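Local coordinates for protein peptidase M3B, oligoendopeptidase F (Enterococcus faecium, PDB 2QR4) that probably hydrolyses internal bonds of short peptides, as a zinc-dependent oligoendopeptidase of family M3, at residues K11-H25 with A39-I53. Numbering follows the deposited sequence.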
ATOM      1  N   LYS A  11      18.322  -5.730  21.857  1.00 37.69           N
ATOM      2  CA  LYS A  11      18.853  -6.132  20.554  1.00 44.36           C
ATOM      3  C   LYS A  11      18.910  -4.970  19.574  1.00 44.76           C
ATOM      4  O   LYS A  11      19.867  -4.857  18.810  1.00 44.00           O
ATOM      5  CB  LYS A  11      18.052  -7.285  19.960  1.00 45.54           C
ATOM      6  CG  LYS A  11      18.016  -8.516  20.851  1.00 58.51           C
ATOM      7  CD  LYS A  11      17.607  -9.759  20.084  1.00 55.71           C
ATOM      8  CE  LYS A  11      17.696 -10.982  20.972  1.00 63.58           C
ATOM      9  NZ  LYS A  11      18.216 -12.168  20.237  1.00 69.16           N
ATOM     10  N   TYR A  12      17.892  -4.111  19.600  1.00 40.82           N
ATOM     11  CA  TYR A  12      17.866  -2.946  18.728  1.00 37.14           C
ATOM     12  C   TYR A  12      19.068  -2.073  19.032  1.00 41.26           C
ATOM     13  O   TYR A  12      19.762  -1.609  18.136  1.00 43.99           O
ATOM     14  CB  TYR A  12      16.582  -2.125  18.926  1.00 55.65           C
ATOM     15  CG  TYR A  12      16.655  -0.734  18.307  1.00 53.84           C
ATOM     16  CD1 TYR A  12      16.173  -0.492  17.021  1.00 58.88           C
ATOM     17  CD2 TYR A  12      17.223   0.331  19.006  1.00 64.41           C
ATOM     18  CE1 TYR A  12      16.252   0.779  16.446  1.00 62.31           C
ATOM     19  CE2 TYR A  12      17.311   1.603  18.444  1.00 61.38           C
ATOM     20  CZ  TYR A  12      16.824   1.821  17.164  1.00 66.63           C
ATOM     21  OH  TYR A  12      16.910   3.084  16.612  1.00 66.54           O
ATOM     22  N   LEU A  13      19.311  -1.857  20.314  1.00 42.54           N
ATOM     23  CA  LEU A  13      20.371  -0.981  20.746  1.00 39.54           C
ATOM     24  C   LEU A  13      21.716  -1.554  20.313  1.00 47.91           C
ATOM     25  O   LEU A  13      22.602  -0.823  19.879  1.00 54.84           O
ATOM     26  CB  LEU A  13      20.314  -0.843  22.264  1.00 43.78           C
ATOM     27  CG  LEU A  13      20.516   0.537  22.872  1.00 55.02           C
ATOM     28  CD1 LEU A  13      19.690   1.568  22.128  1.00 54.33           C
ATOM     29  CD2 LEU A  13      20.132   0.507  24.339  1.00 60.66           C
ATOM     30  N   GLU A  14      21.861  -2.871  20.433  1.00 43.60           N
ATOM     31  CA  GLU A  14      23.123  -3.532  20.114  1.00 38.47           C
ATOM     32  C   GLU A  14      23.376  -3.532  18.615  1.00 35.30           C
ATOM     33  O   GLU A  14      24.473  -3.220  18.171  1.00 39.63           O
ATOM     34  CB  GLU A  14      23.152  -4.956  20.670  1.00 26.01           C
ATOM     35  CG  GLU A  14      23.155  -5.008  22.192  1.00 41.70           C
ATOM     36  CD  GLU A  14      22.708  -6.349  22.741  1.00 40.05           C
ATOM     37  OE1 GLU A  14      22.405  -6.424  23.945  1.00 43.79           O
ATOM     38  OE2 GLU A  14      22.641  -7.323  21.969  1.00 50.26           O
ATOM     39  N   LEU A  15      22.360  -3.870  17.833  1.00 33.99           N
ATOM     40  CA  LEU A  15      22.518  -3.852  16.393  1.00 40.16           C
ATOM     41  C   LEU A  15      22.783  -2.436  15.882  1.00 52.78           C
ATOM     42  O   LEU A  15      23.632  -2.245  15.015  1.00 53.06           O
ATOM     43  CB  LEU A  15      21.295  -4.440  15.720  1.00 49.38           C
ATOM     44  CG  LEU A  15      21.388  -5.923  15.400  1.00 61.10           C
ATOM     45  CD1 LEU A  15      22.599  -6.581  16.053  1.00 60.03           C
ATOM     46  CD2 LEU A  15      20.101  -6.606  15.819  1.00 60.35           C
ATOM     47  N   SER A  16      22.067  -1.454  16.431  1.00 54.98           N
ATOM     48  CA  SER A  16      22.250  -0.040  16.071  1.00 54.69           C
ATOM     49  C   SER A  16      23.653   0.459  16.328  1.00 58.04           C
ATOM     50  O   SER A  16      24.189   1.223  15.539  1.00 70.50           O
ATOM     51  CB  SER A  16      21.288   0.858  16.841  1.00 53.31           C
ATOM     52  OG  SER A  16      19.974   0.730  16.345  1.00 51.83           O
ATOM     53  N   GLU A  17      24.247   0.047  17.438  1.00 58.56           N
ATOM     54  CA  GLU A  17      25.576   0.521  17.759  1.00 60.21           C
ATOM     55  C   GLU A  17      26.609  -0.211  16.912  1.00 61.41           C
ATOM     56  O   GLU A  17      27.511   0.409  16.366  1.00 67.77           O
ATOM     57  CB  GLU A  17      25.874   0.360  19.252  1.00 75.71           C
ATOM     58  CG  GLU A  17      26.815  -0.792  19.612  1.00 88.63           C
ATOM     59  CD  GLU A  17      28.251  -0.335  19.832  1.00 95.40           C
ATOM     60  OE1 GLU A  17      29.061  -1.115  20.402  1.00 88.18           O
ATOM     61  OE2 GLU A  17      28.561   0.814  19.440  1.00 97.24           O
ATOM     62  N   GLU A  18      26.473  -1.529  16.798  1.00 55.44           N
ATOM     63  CA  GLU A  18      27.409  -2.315  16.008  1.00 52.89           C
ATOM     64  C   GLU A  18      27.467  -1.736  14.602  1.00 58.16           C
ATOM     65  O   GLU A  18      28.514  -1.714  13.952  1.00 54.12           O
ATOM     66  CB  GLU A  18      26.968  -3.778  15.939  1.00 41.32           C
ATOM     67  CG  GLU A  18      28.065  -4.727  15.503  1.00 58.85           C
ATOM     68  CD  GLU A  18      27.590  -6.164  15.334  1.00 65.06           C
ATOM     69  OE1 GLU A  18      26.391  -6.437  15.552  1.00 66.50           O
ATOM     70  OE2 GLU A  18      28.426  -7.023  14.974  1.00 62.50           O
ATOM     71  N   LEU A  19      26.320  -1.248  14.154  1.00 53.65           N
ATOM     72  CA  LEU A  19      26.144  -0.752  12.805  1.00 60.59           C
ATOM     73  C   LEU A  19      27.080   0.396  12.471  1.00 67.85           C
ATOM     74  O   LEU A  19      27.393   0.625  11.308  1.00 70.98           O
ATOM     75  CB  LEU A  19      24.710  -0.284  12.646  1.00 58.35           C
ATOM     76  CG  LEU A  19      24.154  -0.326  11.248  1.00 54.90           C
ATOM     77  CD1 LEU A  19      24.308  -1.728  10.720  1.00 50.32           C
ATOM     78  CD2 LEU A  19      22.708   0.095  11.304  1.00 52.43           C
ATOM     79  N   LYS A  20      27.516   1.121  13.494  1.00 71.23           N
ATOM     80  CA  LYS A  20      28.403   2.259  13.308  1.00 74.08           C
ATOM     81  C   LYS A  20      29.744   1.812  12.744  1.00 71.90           C
ATOM     82  O   LYS A  20      30.431   2.581  12.072  1.00 74.88           O
ATOM     83  CB  LYS A  20      28.580   3.029  14.624  1.00 77.10           C
ATOM     84  CG  LYS A  20      27.305   3.749  15.068  1.00 82.23           C
ATOM     85  CD  LYS A  20      27.340   4.151  16.538  1.00 86.09           C
ATOM     86  CE  LYS A  20      26.018   4.811  16.955  1.00 85.65           C
ATOM     87  NZ  LYS A  20      25.889   4.952  18.434  1.00 68.04           N
ATOM     88  N   GLN A  21      30.100   0.559  13.000  1.00 63.26           N
ATOM     89  CA  GLN A  21      31.357   0.002  12.508  1.00 63.00           C
ATOM     90  C   GLN A  21      31.315  -0.276  11.002  1.00 60.73           C
ATOM     91  O   GLN A  21      32.323  -0.643  10.401  1.00 61.31           O
ATOM     92  CB  GLN A  21      31.721  -1.259  13.295  1.00 65.25           C
ATOM     93  CG  GLN A  21      32.063  -0.975  14.759  1.00 81.15           C
ATOM     94  CD  GLN A  21      31.500  -2.016  15.715  1.00 83.56           C
ATOM     95  OE1 GLN A  21      31.712  -3.218  15.542  1.00 88.99           O
ATOM     96  NE2 GLN A  21      30.778  -1.553  16.734  1.00 72.53           N
ATOM     97  N   SER A  22      30.145  -0.098  10.397  1.00 55.05           N
ATOM     98  CA  SER A  22      29.999  -0.243   8.948  1.00 62.21           C
ATOM     99  C   SER A  22      30.906   0.715   8.197  1.00 63.74           C
ATOM    100  O   SER A  22      31.538   0.346   7.213  1.00 67.67           O
ATOM    101  CB  SER A  22      28.561   0.026   8.529  1.00 51.24           C
ATOM    102  OG  SER A  22      28.359  -0.356   7.187  1.00 61.14           O
ATOM    103  N   GLU A  23      30.957   1.951   8.675  1.00 73.98           N
ATOM    104  CA  GLU A  23      31.786   2.978   8.077  1.00 71.54           C
ATOM    105  C   GLU A  23      33.219   2.509   7.902  1.00 61.28           C
ATOM    106  O   GLU A  23      33.839   2.774   6.878  1.00 72.57           O
ATOM    107  CB  GLU A  23      31.749   4.241   8.934  1.00 82.03           C
ATOM    108  CG  GLU A  23      31.966   5.506   8.136  1.00 92.77           C
ATOM    109  CD  GLU A  23      31.153   5.513   6.855  1.00 94.49           C
ATOM    110  OE1 GLU A  23      30.133   4.791   6.795  1.00 91.88           O
ATOM    111  OE2 GLU A  23      31.534   6.236   5.909  1.00 93.03           O
ATOM    112  N   LYS A  24      33.730   1.808   8.910  1.00 65.74           N
ATOM    113  CA  LYS A  24      35.107   1.310   8.917  1.00 61.19           C
ATOM    114  C   LYS A  24      35.418   0.266   7.847  1.00 62.82           C
ATOM    115  O   LYS A  24      36.562   0.140   7.423  1.00 70.02           O
ATOM    116  CB  LYS A  24      35.460   0.720  10.286  1.00 63.83           C
ATOM    117  CG  LYS A  24      35.773   1.750  11.348  1.00 77.72           C
ATOM    118  CD  LYS A  24      36.740   1.198  12.386  1.00 79.99           C
ATOM    119  CE  LYS A  24      37.172   2.289  13.360  1.00 80.85           C
ATOM    120  NZ  LYS A  24      38.417   1.924  14.098  1.00 80.91           N
ATOM    121  N   HIS A  25      34.420  -0.503   7.428  1.00 58.44           N
ATOM    122  CA  HIS A  25      34.669  -1.554   6.453  1.00 45.19           C
ATOM    123  C   HIS A  25      34.495  -1.039   5.036  1.00 49.98           C
ATOM    124  O   HIS A  25      35.195  -1.464   4.123  1.00 49.70           O
ATOM    125  CB  HIS A  25      33.788  -2.771   6.731  1.00 46.35           C
ATOM    126  CG  HIS A  25      34.095  -3.427   8.041  1.00 51.90           C
ATOM    127  ND1 HIS A  25      35.271  -4.108   8.272  1.00 50.00           N
ATOM    128  CD2 HIS A  25      33.398  -3.477   9.201  1.00 40.50           C
ATOM    129  CE1 HIS A  25      35.282  -4.559   9.514  1.00 36.54           C
ATOM    130  NE2 HIS A  25      34.159  -4.186  10.102  1.00 51.30           N
ATOM    131  N   ALA A  39      35.238  -7.585   6.350  1.00 39.27           N
ATOM    132  CA  ALA A  39      34.014  -6.965   5.844  1.00 39.63           C
ATOM    133  C   ALA A  39      32.871  -7.974   5.699  1.00 32.13           C
ATOM    134  O   ALA A  39      31.752  -7.728   6.140  1.00 38.74           O
ATOM    135  CB  ALA A  39      34.282  -6.258   4.506  1.00 26.27           C
ATOM    136  N   ILE A  40      33.159  -9.107   5.069  1.00 35.34           N
ATOM    137  CA  ILE A  40      32.163 -10.151   4.898  1.00 38.09           C
ATOM    138  C   ILE A  40      31.655 -10.610   6.254  1.00 41.56           C
ATOM    139  O   ILE A  40      30.462 -10.813   6.440  1.00 33.88           O
ATOM    140  CB  ILE A  40      32.754 -11.370   4.178  1.00 39.95           C
ATOM    141  CG1 ILE A  40      33.007 -11.046   2.711  1.00 42.30           C
ATOM    142  CG2 ILE A  40      31.804 -12.532   4.274  1.00 43.06           C
ATOM    143  CD1 ILE A  40      33.976 -11.962   2.056  1.00 47.12           C
ATOM    144  N   GLU A  41      32.574 -10.781   7.201  1.00 37.14           N
ATOM    145  CA  GLU A  41      32.201 -11.213   8.538  1.00 42.91           C
ATOM    146  C   GLU A  41      31.288 -10.204   9.191  1.00 41.10           C
ATOM    147  O   GLU A  41      30.301 -10.574   9.824  1.00 42.95           O
ATOM    148  CB  GLU A  41      33.435 -11.432   9.403  1.00 37.09           C
ATOM    149  CG  GLU A  41      34.092 -12.747   9.138  1.00 34.46           C
ATOM    150  CD  GLU A  41      35.497 -12.810   9.699  1.00 46.63           C
ATOM    151  OE1 GLU A  41      35.993 -11.760  10.160  1.00 40.13           O
ATOM    152  OE2 GLU A  41      36.102 -13.905   9.672  1.00 47.99           O
ATOM    153  N   PHE A  42      31.613  -8.928   9.022  1.00 37.87           N
ATOM    154  CA  PHE A  42      30.826  -7.882   9.625  1.00 32.45           C
ATOM    155  C   PHE A  42      29.417  -7.837   9.046  1.00 40.23           C
ATOM    156  O   PHE A  42      28.447  -7.898   9.807  1.00 36.54           O
ATOM    157  CB  PHE A  42      31.485  -6.503   9.494  1.00 38.49           C
ATOM    158  CG  PHE A  42      30.559  -5.370   9.863  1.00 42.18           C
ATOM    159  CD1 PHE A  42      30.392  -5.000  11.190  1.00 34.80           C
ATOM    160  CD2 PHE A  42      29.823  -4.704   8.885  1.00 41.43           C
ATOM    161  CE1 PHE A  42      29.523  -3.972  11.546  1.00 42.52           C
ATOM    162  CE2 PHE A  42      28.939  -3.661   9.227  1.00 38.58           C
ATOM    163  CZ  PHE A  42      28.784  -3.299  10.554  1.00 42.83           C
ATOM    164  N   VAL A  43      29.278  -7.729   7.721  1.00 31.67           N
ATOM    165  CA  VAL A  43      27.933  -7.482   7.210  1.00 30.33           C
ATOM    166  C   VAL A  43      27.031  -8.697   7.351  1.00 31.95           C
ATOM    167  O   VAL A  43      25.844  -8.553   7.586  1.00 42.58           O
ATOM    168  CB  VAL A  43      27.834  -6.864   5.765  1.00 42.18           C
ATOM    169  CG1 VAL A  43      29.030  -5.994   5.415  1.00 28.70           C
ATOM    170  CG2 VAL A  43      27.593  -7.925   4.738  1.00 42.92           C
ATOM    171  N   LEU A  44      27.584  -9.892   7.221  1.00 40.57           N
ATOM    172  CA  LEU A  44      26.765 -11.082   7.350  1.00 39.82           C
ATOM    173  C   LEU A  44      26.262 -11.208   8.780  1.00 44.84           C
ATOM    174  O   LEU A  44      25.135 -11.608   9.023  1.00 47.62           O
ATOM    175  CB  LEU A  44      27.547 -12.331   6.926  1.00 38.27           C
ATOM    176  CG  LEU A  44      27.122 -12.958   5.587  1.00 56.04           C
ATOM    177  CD1 LEU A  44      26.373 -11.990   4.676  1.00 55.59           C
ATOM    178  CD2 LEU A  44      28.311 -13.564   4.868  1.00 64.66           C
ATOM    179  N   ARG A  45      27.112 -10.845   9.727  1.00 42.02           N
ATOM    180  CA  ARG A  45      26.789 -10.991  11.120  1.00 34.55           C
ATOM    181  C   ARG A  45      25.688 -10.010  11.499  1.00 44.08           C
ATOM    182  O   ARG A  45      24.735 -10.372  12.192  1.00 41.06           O
ATOM    183  CB  ARG A  45      28.051 -10.744  11.950  1.00 41.18           C
ATOM    184  CG  ARG A  45      27.845 -10.710  13.430  1.00 39.10           C
ATOM    185  CD  ARG A  45      28.768  -9.668  14.054  1.00 56.34           C
ATOM    186  NE  ARG A  45      30.165  -9.816  13.653  1.00 56.92           N
ATOM    187  CZ  ARG A  45      31.036  -8.811  13.591  1.00 64.83           C
ATOM    188  NH1 ARG A  45      30.643  -7.571  13.889  1.00 56.97           N
ATOM    189  NH2 ARG A  45      32.299  -9.040  13.221  1.00 50.18           N
ATOM    190  N   VAL A  46      25.814  -8.768  11.038  1.00 38.77           N
ATOM    191  CA  VAL A  46      24.835  -7.741  11.377  1.00 34.83           C
ATOM    192  C   VAL A  46      23.536  -8.030  10.653  1.00 42.38           C
ATOM    193  O   VAL A  46      22.452  -7.967  11.238  1.00 41.45           O
ATOM    194  CB  VAL A  46      25.345  -6.326  11.024  1.00 31.25           C
ATOM    195  CG1 VAL A  46      24.251  -5.344  11.115  1.00 48.14           C
ATOM    196  CG2 VAL A  46      26.410  -5.924  11.999  1.00 45.57           C
ATOM    197  N   TYR A  47      23.660  -8.380   9.381  1.00 41.42           N
ATOM    198  CA  TYR A  47      22.504  -8.545   8.520  1.00 47.88           C
ATOM    199  C   TYR A  47      21.652  -9.710   8.999  1.00 51.50           C
ATOM    200  O   TYR A  47      20.440  -9.575   9.169  1.00 49.67           O
ATOM    201  CB  TYR A  47      22.947  -8.719   7.064  1.00 49.20           C
ATOM    202  CG  TYR A  47      21.828  -8.754   6.064  1.00 52.35           C
ATOM    203  CD1 TYR A  47      21.316  -7.582   5.514  1.00 60.40           C
ATOM    204  CD2 TYR A  47      21.284  -9.962   5.657  1.00 54.89           C
ATOM    205  CE1 TYR A  47      20.285  -7.620   4.579  1.00 55.60           C
ATOM    206  CE2 TYR A  47      20.261 -10.014   4.743  1.00 55.60           C
ATOM    207  CZ  TYR A  47      19.761  -8.845   4.204  1.00 55.59           C
ATOM    208  OH  TYR A  47      18.739  -8.926   3.285  1.00 61.65           O
ATOM    209  N   ARG A  48      22.291 -10.842   9.265  1.00 50.04           N
ATOM    210  CA  ARG A  48      21.555 -12.011   9.714  1.00 45.70           C
ATOM    211  C   ARG A  48      20.926 -11.873  11.092  1.00 49.96           C
ATOM    212  O   ARG A  48      19.842 -12.400  11.330  1.00 52.16           O
ATOM    213  CB  ARG A  48      22.409 -13.272   9.600  1.00 59.18           C
ATOM    214  CG  ARG A  48      22.668 -13.638   8.123  1.00 78.37           C
ATOM    215  CD  ARG A  48      23.314 -15.004   7.950  1.00 89.02           C
ATOM    216  NE  ARG A  48      23.795 -15.225   6.584  1.00 92.01           N
ATOM    217  CZ  ARG A  48      24.513 -16.282   6.212  1.00 93.21           C
ATOM    218  NH1 ARG A  48      24.834 -17.206   7.106  1.00100.03           N
ATOM    219  NH2 ARG A  48      24.917 -16.416   4.952  1.00 82.26           N
ATOM    220  N   GLN A  49      21.581 -11.167  12.004  1.00 44.25           N
ATOM    221  CA  GLN A  49      20.972 -10.929  13.314  1.00 40.46           C
ATOM    222  C   GLN A  49      19.711 -10.074  13.211  1.00 49.86           C
ATOM    223  O   GLN A  49      18.807 -10.185  14.037  1.00 49.00           O
ATOM    224  CB  GLN A  49      21.956 -10.261  14.261  1.00 43.61           C
ATOM    225  CG  GLN A  49      22.880 -11.250  14.942  1.00 62.50           C
ATOM    226  CD  GLN A  49      24.214 -10.633  15.334  1.00 75.92           C
ATOM    227  OE1 GLN A  49      24.312  -9.428  15.627  1.00 66.74           O
ATOM    228  NE2 GLN A  49      25.259 -11.466  15.343  1.00 78.94           N
ATOM    229  N   THR A  50      19.664  -9.217  12.197  1.00 31.64           N
ATOM    230  CA  THR A  50      18.531  -8.343  11.990  1.00 45.94           C
ATOM    231  C   THR A  50      17.405  -9.086  11.283  1.00 47.30           C
ATOM    232  O   THR A  50      16.228  -8.835  11.544  1.00 44.53           O
ATOM    233  CB  THR A  50      18.949  -7.117  11.174  1.00 46.55           C
ATOM    234  OG1 THR A  50      19.997  -6.435  11.875  1.00 53.06           O
ATOM    235  CG2 THR A  50      17.788  -6.181  10.999  1.00 51.85           C
ATOM    236  N   GLU A  51      17.775 -10.007  10.401  1.00 45.60           N
ATOM    237  CA  GLU A  51      16.811 -10.798   9.664  1.00 49.06           C
ATOM    238  C   GLU A  51      16.011 -11.655  10.646  1.00 50.45           C
ATOM    239  O   GLU A  51      14.785 -11.756  10.539  1.00 49.84           O
ATOM    240  CB  GLU A  51      17.526 -11.662   8.626  1.00 61.39           C
ATOM    241  CG  GLU A  51      16.616 -12.349   7.616  1.00 74.47           C
ATOM    242  CD  GLU A  51      17.240 -12.427   6.226  1.00 78.13           C
ATOM    243  OE1 GLU A  51      18.485 -12.360   6.112  1.00 79.76           O
ATOM    244  OE2 GLU A  51      16.484 -12.544   5.241  1.00 75.79           O
ATOM    245  N   VAL A  52      16.714 -12.230  11.618  1.00 42.59           N
ATOM    246  CA  VAL A  52      16.120 -13.074  12.653  1.00 40.28           C
ATOM    247  C   VAL A  52      15.053 -12.330  13.447  1.00 41.59           C
ATOM    248  O   VAL A  52      13.941 -12.805  13.594  1.00 43.27           O
ATOM    249  CB  VAL A  52      17.217 -13.621  13.612  1.00 55.39           C
ATOM    250  CG1 VAL A  52      16.627 -14.049  14.944  1.00 49.15           C
ATOM    251  CG2 VAL A  52      17.983 -14.775  12.955  1.00 46.64           C
ATOM    252  N   ILE A  53      15.404 -11.156  13.955  1.00 49.65           N
ATOM    253  CA  ILE A  53      14.461 -10.276  14.628  1.00 42.07           C
ATOM    254  C   ILE A  53      13.297  -9.883  13.713  1.00 42.51           C
ATOM    255  O   ILE A  53      12.142  -9.893  14.120  1.00 45.42           O
ATOM    256  CB  ILE A  53      15.175  -8.996  15.083  1.00 56.33           C
ATOM    257  CG1 ILE A  53      16.295  -9.336  16.068  1.00 50.75           C
ATOM    258  CG2 ILE A  53      14.201  -7.994  15.691  1.00 41.54           C
ATOM    259  CD1 ILE A  53      17.165  -8.141  16.375  1.00 50.81           C
TER
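V46 O is gripped twice by T50, from opposite faces of its carbonyl plane: by OG1 at 3.0 Å and by the backbone N at 3.2 Å. OG1 so fixed lies beside L15, whose CG is 3.8 Å from it, while L15 CD2 meets I53 CD1 tip to tip at 3.4 Å. One turn on, E18 enters as a knob among F42, R45, V46 and Q49. With CG anti to its backbone N (chi1 -163°) and an extended chain, its carboxylate passes V46 CG2 and lies nearly coplanar with the R45 guanidinium, consistent with a salt bridge, although the placement of E18 OE2 is doubtful. F42 inserts its ring against the backbone of 18-22: E18 O sits in plane at its edge, 3.5 Å from F42 CE1, and H25 CD2 lies over a face, 3.5 Å from F42 CG. The H25 and F42 planes differ by 31°, an oblique aromatic pair. S22 CB touches F42 CE2, while S22 OG is held elsewhere, by A87 O and W90 NE1. The axes of 11-18 and 39-53 approach to 10.6 Å, their N-to-C directions 156° apart, so the two run antiparallel, with the short helix 22-25 between them in the chain; helix 68-87 packs along their flank, F81 and V84 touching T50.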